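Local coordinates for protein N-acetylneuraminate lyase (Fusobacterium nucleatum subsp. nucleatum ATCC 25586, PDB 5ZKA) that is an N-acetylneuraminate lyase, a TIM-barrel protein of the dihydrodipicolinate synthetase family, at residues Ala24-Tyr29 / Gly60-Asn65; Leu56-Ser61 / Arg75-Ala80; Ala119-Tyr124 / Phe154-Asn159. All coordinates share one frame; numbering follows the deposited sequence.

Interaction 1: residues Ala24-Tyr29 / Gly60-Asn65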
loop_
_atom_site.group_PDB
_atom_site.type_symbol
_atom_site.label_atom_id
_atom_site.label_comp_id
_atom_site.label_asym_id
_atom_site.label_seq_id
_atom_site.Cartn_x
_atom_site.Cartn_y
_atom_site.Cartn_z
ATOM N N ALA A 24 2.285 15.088 -14.400
ATOM C CA ALA A 24 0.982 15.176 -15.047
ATOM C C ALA A 24 0.717 16.651 -15.252
ATOM O O ALA A 24 0.412 17.385 -14.303
ATOM C CB ALA A 24 -0.104 14.511 -14.205
ATOM N N LEU A 25 0.895 17.089 -16.492
ATOM C CA LEU A 25 0.980 18.503 -16.805
ATOM C C LEU A 25 -0.316 19.229 -16.468
ATOM O O LEU A 25 -1.393 18.863 -16.940
ATOM C CB LEU A 25 1.320 18.662 -18.285
ATOM C CG LEU A 25 1.555 20.088 -18.769
ATOM C CD1 LEU A 25 2.820 20.635 -18.117
ATOM C CD2 LEU A 25 1.667 20.110 -20.289
ATOM N N MET A 26 -0.207 20.274 -15.655
ATOM C CA MET A 26 -1.352 21.132 -15.399
ATOM C C MET A 26 -1.514 22.152 -16.515
ATOM O O MET A 26 -0.547 22.543 -17.179
ATOM C CB MET A 26 -1.192 21.852 -14.067
ATOM C CG MET A 26 -0.993 20.888 -12.920
ATOM S SD MET A 26 -1.859 21.405 -11.441
ATOM C CE MET A 26 -3.568 21.383 -11.961
ATOM N N VAL A 27 -2.750 22.598 -16.708
ATOM C CA VAL A 27 -3.108 23.486 -17.806
ATOM C C VAL A 27 -3.741 24.734 -17.216
ATOM O O VAL A 27 -4.653 24.623 -16.393
ATOM C CB VAL A 27 -4.069 22.823 -18.809
ATOM C CG1 VAL A 27 -4.467 23.832 -19.901
ATOM C CG2 VAL A 27 -3.408 21.600 -19.416
ATOM N N PRO A 28 -3.276 25.936 -17.581
ATOM C CA PRO A 28 -3.917 27.152 -17.082
ATOM C C PRO A 28 -5.055 27.585 -17.986
ATOM O O PRO A 28 -4.903 27.688 -19.211
ATOM C CB PRO A 28 -2.771 28.173 -17.068
ATOM C CG PRO A 28 -1.874 27.736 -18.174
ATOM C CD PRO A 28 -2.016 26.221 -18.288
ATOM N N TYR A 29 -6.208 27.835 -17.379
ATOM C CA TYR A 29 -7.410 28.227 -18.094
ATOM C C TYR A 29 -7.772 29.657 -17.731
ATOM O O TYR A 29 -7.503 30.114 -16.618
ATOM C CB TYR A 29 -8.579 27.281 -17.767
ATOM C CG TYR A 29 -8.300 25.854 -18.169
ATOM C CD1 TYR A 29 -8.472 25.436 -19.491
ATOM C CD2 TYR A 29 -7.844 24.924 -17.238
ATOM C CE1 TYR A 29 -8.196 24.120 -19.875
ATOM C CE2 TYR A 29 -7.571 23.603 -17.606
ATOM C CZ TYR A 29 -7.751 23.210 -18.924
ATOM O OH TYR A 29 -7.472 21.910 -19.283
ATOM N N GLY A 60 -3.939 14.222 -18.878
ATOM C CA GLY A 60 -4.439 13.375 -17.815
ATOM C C GLY A 60 -5.494 14.062 -16.962
ATOM O O GLY A 60 -5.934 15.184 -17.230
ATOM N N SER A 61 -5.904 13.361 -15.895
ATOM C CA SER A 61 -6.875 13.930 -14.965
ATOM C C SER A 61 -6.401 15.276 -14.426
ATOM O O SER A 61 -7.191 16.221 -14.308
ATOM C CB SER A 61 -7.124 12.958 -13.808
ATOM O OG SER A 61 -7.380 11.649 -14.295
ATOM N N THR A 62 -5.104 15.379 -14.123
ATOM C CA THR A 62 -4.531 16.577 -13.516
ATOM C C THR A 62 -4.626 17.783 -14.435
ATOM O O THR A 62 -4.719 18.923 -13.958
ATOM C CB THR A 62 -3.071 16.310 -13.158
ATOM O OG1 THR A 62 -3.000 15.193 -12.258
ATOM C CG2 THR A 62 -2.431 17.540 -12.521
ATOM N N GLY A 63 -4.594 17.563 -15.744
ATOM C CA GLY A 63 -4.756 18.666 -16.667
ATOM C C GLY A 63 -6.186 19.097 -16.873
ATOM O O GLY A 63 -6.457 19.899 -17.769
ATOM N N GLU A 64 -7.112 18.573 -16.066
ATOM C CA GLU A 64 -8.540 18.866 -16.181
ATOM C C GLU A 64 -9.091 18.411 -17.534
ATOM O O GLU A 64 -10.081 18.947 -18.049
ATOM C CB GLU A 64 -8.814 20.347 -15.903
ATOM C CG GLU A 64 -8.394 20.714 -14.447
ATOM C CD GLU A 64 -8.324 22.207 -14.190
ATOM O OE1 GLU A 64 -9.364 22.893 -14.306
ATOM O OE2 GLU A 64 -7.214 22.696 -13.887
ATOM N N ASN A 65 -8.459 17.371 -18.079
ATOM C CA ASN A 65 -8.774 16.879 -19.420
ATOM C C ASN A 65 -10.258 16.556 -19.597
ATOM O O ASN A 65 -10.859 16.885 -20.632
ATOM C CB ASN A 65 -7.923 15.639 -19.690
ATOM C CG ASN A 65 -8.297 14.948 -20.980
ATOM O OD1 ASN A 65 -8.988 13.913 -20.981
ATOM N ND2 ASN A 65 -7.819 15.492 -22.091
HETATM O O HOH W 1 -1.770 15.815 -17.447
HETATM O O HOH W 2 -4.741 21.486 -14.876
#
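Between the loop 24-29 and the loop 60-65 a single direct hydrogen bond is found: the Tyr29 hydroxyl donates to the carbonyl of Gly63, with Tyr29 OH 2.7 Å from Gly63 O. The C=O...donor angle of 166° puts the hydroxyl nearly along the carbonyl axis, and the oxygen lies at the ring edge. Tyr29 reaches it with CG anti to its own carbonyl carbon (chi1 -61°), while Val27 CG1 sits over one ring face, toward its rim.

Two waters and Lys269 add polar bridges. One water donates to Leu25 O and accepts from Gly60 N. The other accepts from Val27 N at 2.9 Å and sits within hydrogen-bonding distance of both Thr62 O, at 2.7 Å, and Glu64 OE2. Lys269 forms a salt bridge with Glu64 OE2 and also bonds Val27 O, and Glu64 OE1 accepts from Arg283 N, so both carboxylate oxygens are engaged. The carboxylate plane is turned 65° from the Tyr29 ring, and Glu64 CD approaches Tyr29 CE2 to 3.8 Å.

Van der Waals contact centres on Thr62. Its CG2, anti to the backbone N, meets Ala24 O at 3.4 Å and also touches CG of Met26, whose chain bends at chi2 and chi3 and crosses the threonine at about a right angle. The bend brings Met26 CE to 3.4 Å from Thr62 O. On the other branch, Thr62 OG1 packs on Ala24 CB and hydrogen-bonds O1 of the modified residue KPI at position 178, which ties this contact to the site of the modified lysine.

The buried contact thus joins the loops that follow neighbouring parallel strands 20-24 and 55-58 of the TIM barrel; helix 264-274 packs on Met26 and Tyr29, helix 37-49 on Leu25, and helix 70-84 on Val27.

Interaction 2: residues Leu56-Ser61 / Arg75-Ala80; sequences LYVGGS and RVFEIA
The Phe77 ring turns its edge to the strand end: Val58 O lies near the ring plane, 3.4 Å from Phe77 CE1, while Gly59 CA approaches CZ obliquely. Phe77 starts with CG anti to its carbonyl carbon, and although its first bond does not aim at the strand, the ring's far end swings in. The other flat group, the Arg75 guanidinium, has Ile79 CG1 over the centre of one face and Glu78 CD at its edge. Its NH1 makes a very short salt bridge to Glu78 OE1, met from above the carboxylate plane, and NH2 pairs with Glu37.

Val58 carries the apolar contact. Its CG1, anti to the backbone N (chi1 -175°), touches Val76 CG1 at 3.8 Å, Phe77 CD1 at 3.7 Å and Ala80 CB at 4.0 Å, so one methyl meets three helix residues, while CG2 also packs on Ala80 CB. The spacing 76, 77, 80 marks one helix face. Gly59 has positive phi (89°), in a backbone shape that by itself calls for glycine, and its bare CA lies 4.4 Å from Phe77 CZ.

Strand 56-58 and helix 75-80 run nearly antiparallel, at 156° with axes 10.2 Å apart. Strand 55-58 and helix 70-84 form one beta-alpha unit of the TIM barrel, the first half of the crossover to strand 89-93.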
loop_
_atom_site.group_PDB
_atom_site.type_symbol
_atom_site.label_atom_id
_atom_site.label_comp_id
_atom_site.label_asym_id
_atom_site.label_seq_id
_atom_site.Cartn_x
_atom_site.Cartn_y
_atom_site.Cartn_z
ATOM N N LEU A 56 6.680 14.373 -19.534
ATOM C CA LEU A 56 5.404 15.034 -19.291
ATOM C C LEU A 56 4.279 14.097 -19.705
ATOM O O LEU A 56 4.340 13.490 -20.779
ATOM C CB LEU A 56 5.297 16.358 -20.057
ATOM C CG LEU A 56 6.270 17.461 -19.630
ATOM C CD1 LEU A 56 6.147 18.670 -20.545
ATOM C CD2 LEU A 56 6.031 17.861 -18.176
ATOM N N TYR A 57 3.277 13.968 -18.837
ATOM C CA TYR A 57 2.057 13.222 -19.108
ATOM C C TYR A 57 0.970 14.236 -19.441
ATOM O O TYR A 57 0.498 14.957 -18.558
ATOM C CB TYR A 57 1.691 12.378 -17.891
ATOM C CG TYR A 57 0.586 11.391 -18.095
ATOM C CD1 TYR A 57 0.837 10.141 -18.645
ATOM C CD2 TYR A 57 -0.707 11.684 -17.677
ATOM C CE1 TYR A 57 -0.187 9.209 -18.794
ATOM C CE2 TYR A 57 -1.726 10.764 -17.825
ATOM C CZ TYR A 57 -1.460 9.534 -18.384
ATOM O OH TYR A 57 -2.481 8.619 -18.518
ATOM N N VAL A 58 0.609 14.327 -20.719
ATOM C CA VAL A 58 -0.234 15.407 -21.217
ATOM C C VAL A 58 -1.648 14.880 -21.415
ATOM O O VAL A 58 -1.843 13.816 -22.015
ATOM C CB VAL A 58 0.323 15.989 -22.525
ATOM C CG1 VAL A 58 -0.509 17.188 -22.961
ATOM C CG2 VAL A 58 1.798 16.395 -22.339
ATOM N N GLY A 59 -2.630 15.618 -20.905
ATOM C CA GLY A 59 -4.021 15.260 -21.091
ATOM C C GLY A 59 -4.584 14.332 -20.043
ATOM O O GLY A 59 -5.611 13.694 -20.295
ATOM N N GLY A 60 -3.939 14.222 -18.878
ATOM C CA GLY A 60 -4.439 13.375 -17.815
ATOM C C GLY A 60 -5.494 14.062 -16.962
ATOM O O GLY A 60 -5.934 15.184 -17.230
ATOM N N SER A 61 -5.904 13.361 -15.895
ATOM C CA SER A 61 -6.875 13.930 -14.965
ATOM C C SER A 61 -6.401 15.276 -14.426
ATOM O O SER A 61 -7.191 16.221 -14.308
ATOM C CB SER A 61 -7.124 12.958 -13.808
ATOM O OG SER A 61 -7.380 11.649 -14.295
ATOM N N ARG A 75 -5.648 21.392 -28.771
ATOM C CA ARG A 75 -4.784 22.563 -28.673
ATOM C C ARG A 75 -3.745 22.395 -27.566
ATOM O O ARG A 75 -2.592 22.818 -27.717
ATOM C CB ARG A 75 -5.623 23.819 -28.436
ATOM C CG ARG A 75 -4.801 25.108 -28.441
ATOM C CD ARG A 75 -4.394 25.518 -29.862
ATOM N NE ARG A 75 -3.377 26.575 -29.872
ATOM C CZ ARG A 75 -2.186 26.470 -30.460
ATOM N NH1 ARG A 75 -1.855 25.356 -31.103
ATOM N NH2 ARG A 75 -1.319 27.479 -30.411
ATOM N N VAL A 76 -4.130 21.775 -26.446
ATOM C CA VAL A 76 -3.160 21.472 -25.392
ATOM C C VAL A 76 -2.054 20.571 -25.932
ATOM O O VAL A 76 -0.864 20.810 -25.698
ATOM C CB VAL A 76 -3.862 20.829 -24.183
ATOM C CG1 VAL A 76 -2.837 20.231 -23.213
ATOM C CG2 VAL A 76 -4.740 21.855 -23.481
ATOM N N PHE A 77 -2.433 19.522 -26.668
ATOM C CA PHE A 77 -1.438 18.611 -27.230
ATOM C C PHE A 77 -0.509 19.332 -28.198
ATOM O O PHE A 77 0.696 19.050 -28.234
ATOM C CB PHE A 77 -2.115 17.443 -27.949
ATOM C CG PHE A 77 -2.756 16.433 -27.033
ATOM C CD1 PHE A 77 -2.024 15.795 -26.038
ATOM C CD2 PHE A 77 -4.082 16.080 -27.205
ATOM C CE1 PHE A 77 -2.621 14.858 -25.205
ATOM C CE2 PHE A 77 -4.685 15.124 -26.378
ATOM C CZ PHE A 77 -3.953 14.516 -25.379
ATOM N N GLU A 78 -1.054 20.239 -29.018
ATOM C CA GLU A 78 -0.217 20.989 -29.964
ATOM C C GLU A 78 0.834 21.822 -29.246
ATOM O O GLU A 78 2.016 21.819 -29.614
ATOM C CB GLU A 78 -1.057 21.931 -30.826
ATOM C CG GLU A 78 -2.168 21.337 -31.601
ATOM C CD GLU A 78 -2.993 22.413 -32.282
ATOM O OE1 GLU A 78 -2.440 23.506 -32.553
ATOM O OE2 GLU A 78 -4.197 22.170 -32.527
ATOM N N ILE A 79 0.399 22.613 -28.269
ATOM C CA ILE A 79 1.312 23.500 -27.558
ATOM C C ILE A 79 2.371 22.689 -26.819
ATOM O O ILE A 79 3.566 22.998 -26.878
ATOM C CB ILE A 79 0.522 24.415 -26.604
ATOM C CG1 ILE A 79 -0.383 25.346 -27.420
ATOM C CG2 ILE A 79 1.460 25.224 -25.693
ATOM C CD1 ILE A 79 -1.556 25.892 -26.629
ATOM N N ALA A 80 1.948 21.618 -26.139
ATOM C CA ALA A 80 2.880 20.870 -25.299
ATOM C C ALA A 80 4.060 20.342 -26.108
ATOM O O ALA A 80 5.220 20.521 -25.717
ATOM C CB ALA A 80 2.154 19.725 -24.584
#

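Interaction 3: residues Ala119-Tyr124 / Phe154-Asn159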
loop_
_atom_site.group_PDB
_atom_site.type_symbol
_atom_site.label_atom_id
_atom_site.label_comp_id
_atom_site.label_asym_id
_atom_site.label_seq_id
_atom_site.Cartn_x
_atom_site.Cartn_y
_atom_site.Cartn_z
ATOM N N ALA A 119 -4.500 5.772 -22.002
ATOM C CA ALA A 119 -5.953 5.878 -22.081
ATOM C C ALA A 119 -6.559 5.347 -20.794
ATOM O O ALA A 119 -6.322 4.190 -20.432
ATOM C CB ALA A 119 -6.503 5.117 -23.289
ATOM N N VAL A 120 -7.355 6.184 -20.122
ATOM C CA VAL A 120 -8.059 5.726 -18.932
ATOM C C VAL A 120 -9.024 4.602 -19.315
ATOM O O VAL A 120 -9.529 4.542 -20.443
ATOM C CB VAL A 120 -8.797 6.897 -18.263
ATOM C CG1 VAL A 120 -9.805 7.521 -19.229
ATOM C CG2 VAL A 120 -9.467 6.451 -16.955
ATOM N N THR A 121 -9.268 3.684 -18.380
ATOM C CA THR A 121 -10.294 2.683 -18.628
ATOM C C THR A 121 -11.622 3.383 -18.919
ATOM O O THR A 121 -11.957 4.373 -18.260
ATOM C CB THR A 121 -10.443 1.739 -17.430
ATOM O OG1 THR A 121 -10.737 2.498 -16.250
ATOM C CG2 THR A 121 -9.152 0.947 -17.207
ATOM N N PRO A 122 -12.384 2.934 -19.918
ATOM C CA PRO A 122 -13.681 3.576 -20.169
ATOM C C PRO A 122 -14.566 3.425 -18.938
ATOM O O PRO A 122 -14.542 2.397 -18.262
ATOM C CB PRO A 122 -14.237 2.815 -21.383
ATOM C CG PRO A 122 -13.531 1.519 -21.372
ATOM C CD PRO A 122 -12.166 1.764 -20.786
ATOM N N PHE A 123 -15.319 4.477 -18.625
ATOM C CA PHE A 123 -15.990 4.582 -17.333
ATOM C C PHE A 123 -17.408 5.108 -17.557
ATOM O O PHE A 123 -17.865 5.246 -18.695
ATOM C CB PHE A 123 -15.159 5.464 -16.383
ATOM C CG PHE A 123 -14.870 6.844 -16.922
ATOM C CD1 PHE A 123 -13.749 7.081 -17.706
ATOM C CD2 PHE A 123 -15.714 7.903 -16.629
ATOM C CE1 PHE A 123 -13.481 8.352 -18.203
ATOM C CE2 PHE A 123 -15.450 9.179 -17.113
ATOM C CZ PHE A 123 -14.337 9.398 -17.909
ATOM N N TYR A 124 -18.090 5.402 -16.440
ATOM C CA TYR A 124 -19.506 5.747 -16.329
ATOM C C TYR A 124 -20.361 4.512 -16.601
ATOM O O TYR A 124 -20.921 3.933 -15.661
ATOM C CB TYR A 124 -19.911 6.911 -17.241
ATOM C CG TYR A 124 -21.333 7.383 -16.980
ATOM C CD1 TYR A 124 -21.637 8.194 -15.881
ATOM C CD2 TYR A 124 -22.372 6.990 -17.807
ATOM C CE1 TYR A 124 -22.946 8.615 -15.635
ATOM C CE2 TYR A 124 -23.684 7.395 -17.567
ATOM C CZ TYR A 124 -23.966 8.202 -16.484
ATOM O OH TYR A 124 -25.271 8.592 -16.268
ATOM N N PHE A 154 -10.126 4.603 -8.061
ATOM C CA PHE A 154 -10.761 5.552 -7.151
ATOM C C PHE A 154 -11.714 6.487 -7.884
ATOM O O PHE A 154 -12.717 6.924 -7.306
ATOM C CB PHE A 154 -9.704 6.362 -6.400
ATOM C CG PHE A 154 -10.287 7.364 -5.438
ATOM C CD1 PHE A 154 -11.117 6.945 -4.399
ATOM C CD2 PHE A 154 -10.022 8.719 -5.576
ATOM C CE1 PHE A 154 -11.666 7.860 -3.512
ATOM C CE2 PHE A 154 -10.568 9.640 -4.694
ATOM C CZ PHE A 154 -11.389 9.210 -3.661
ATOM N N LEU A 155 -11.418 6.817 -9.143
ATOM C CA LEU A 155 -12.268 7.694 -9.941
ATOM C C LEU A 155 -13.203 6.938 -10.881
ATOM O O LEU A 155 -14.349 7.361 -11.068
ATOM C CB LEU A 155 -11.410 8.667 -10.759
ATOM C CG LEU A 155 -10.521 9.640 -9.976
ATOM C CD1 LEU A 155 -9.917 10.673 -10.928
ATOM C CD2 LEU A 155 -11.295 10.308 -8.835
ATOM N N THR A 156 -12.752 5.828 -11.477
ATOM C CA THR A 156 -13.571 5.104 -12.452
ATOM C C THR A 156 -14.388 3.976 -11.839
ATOM O O THR A 156 -15.386 3.553 -12.439
ATOM C CB THR A 156 -12.704 4.483 -13.555
ATOM O OG1 THR A 156 -11.857 3.479 -12.979
ATOM C CG2 THR A 156 -11.855 5.532 -14.264
ATOM N N GLY A 157 -13.970 3.455 -10.686
ATOM C CA GLY A 157 -14.585 2.256 -10.148
ATOM C C GLY A 157 -14.234 0.973 -10.868
ATOM O O GLY A 157 -14.856 -0.060 -10.592
ATOM N N VAL A 158 -13.256 0.995 -11.773
ATOM C CA VAL A 158 -12.895 -0.170 -12.579
ATOM C C VAL A 158 -11.700 -0.849 -11.916
ATOM O O VAL A 158 -10.595 -0.295 -11.897
ATOM C CB VAL A 158 -12.577 0.217 -14.032
ATOM C CG1 VAL A 158 -11.959 -0.962 -14.773
ATOM C CG2 VAL A 158 -13.837 0.717 -14.748
ATOM N N ASN A 159 -11.915 -2.050 -11.378
ATOM C CA ASN A 159 -10.886 -2.808 -10.672
ATOM C C ASN A 159 -10.429 -3.969 -11.547
ATOM O O ASN A 159 -11.209 -4.887 -11.827
ATOM C CB ASN A 159 -11.411 -3.308 -9.324
ATOM C CG ASN A 159 -11.593 -2.177 -8.324
ATOM O OD1 ASN A 159 -12.718 -1.804 -7.984
ATOM N ND2 ASN A 159 -10.480 -1.617 -7.858
HETATM O O HOH W 3 -9.477 2.380 -14.036
HETATM O O HOH W 4 -17.306 5.117 -13.702
#
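In this TIM-barrel protein, the contact joins the end of strand 117-120 and the loop after it to the end of helix 153-156 and the turn that follows. Thr156 is its centre. From Thr156 CB, 3.9 Å from Phe123 CB, two branches diverge. The methyl Thr156 CG2, anti to the carbonyl carbon, slides past Val120 and ends 3.7 Å from Val120 CG2. The hydroxyl takes the crowded position between backbone N and carbonyl carbon (chi1 65°), where Thr156 OG1 accepts from Val158 N two residues on (3.1 Å, N-H...acceptor 158°), an ST turn. The same OG1 hydrogen-bonds Ile152 O, so the main chain grips it on both sides of Thr156 in sequence.

Gly157, the first residue to leave helical geometry, has positive phi (73°) and turns the chain so that Val158 faces Thr121. These two meet tip to tip, with Thr121 OG1 3.7 Å from Val158 CB, and helix 129-143 packs Tyr136 on Thr121 and Ile132 on Val158.

The polar links run through water. One accepts from Tyr124 N and donates to Thr156 O; another bridges the two threonine hydroxyls, 2.6 Å from Thr121 OG1 and 2.8 Å from Thr156 OG1.

All three contacts lie at or beyond strands of one parallel barrel sheet, in which 20-24, 55-58, 89-93, 117-120 and 147-150 are successive neighbours. Interactions 1 and 2 share Gly60 and Ser61 and have centres 7 Å apart. They also touch directly: Leu25 N lies 3.0 Å from Tyr57 O, a probable hydrogen bond, and Val27 packs on Val76. Interaction 3 follows in series, its centre about 18 Å from that of interaction 1 and 20 Å from that of interaction 2. Interactions 1 and 3 join segments at and beyond strand ends, whereas interaction 2 fastens a helix to the barrel wall. Ser61 and Thr62 hydrogen-bond the modified lysine KPI at position 178, so interaction 1 borders that site.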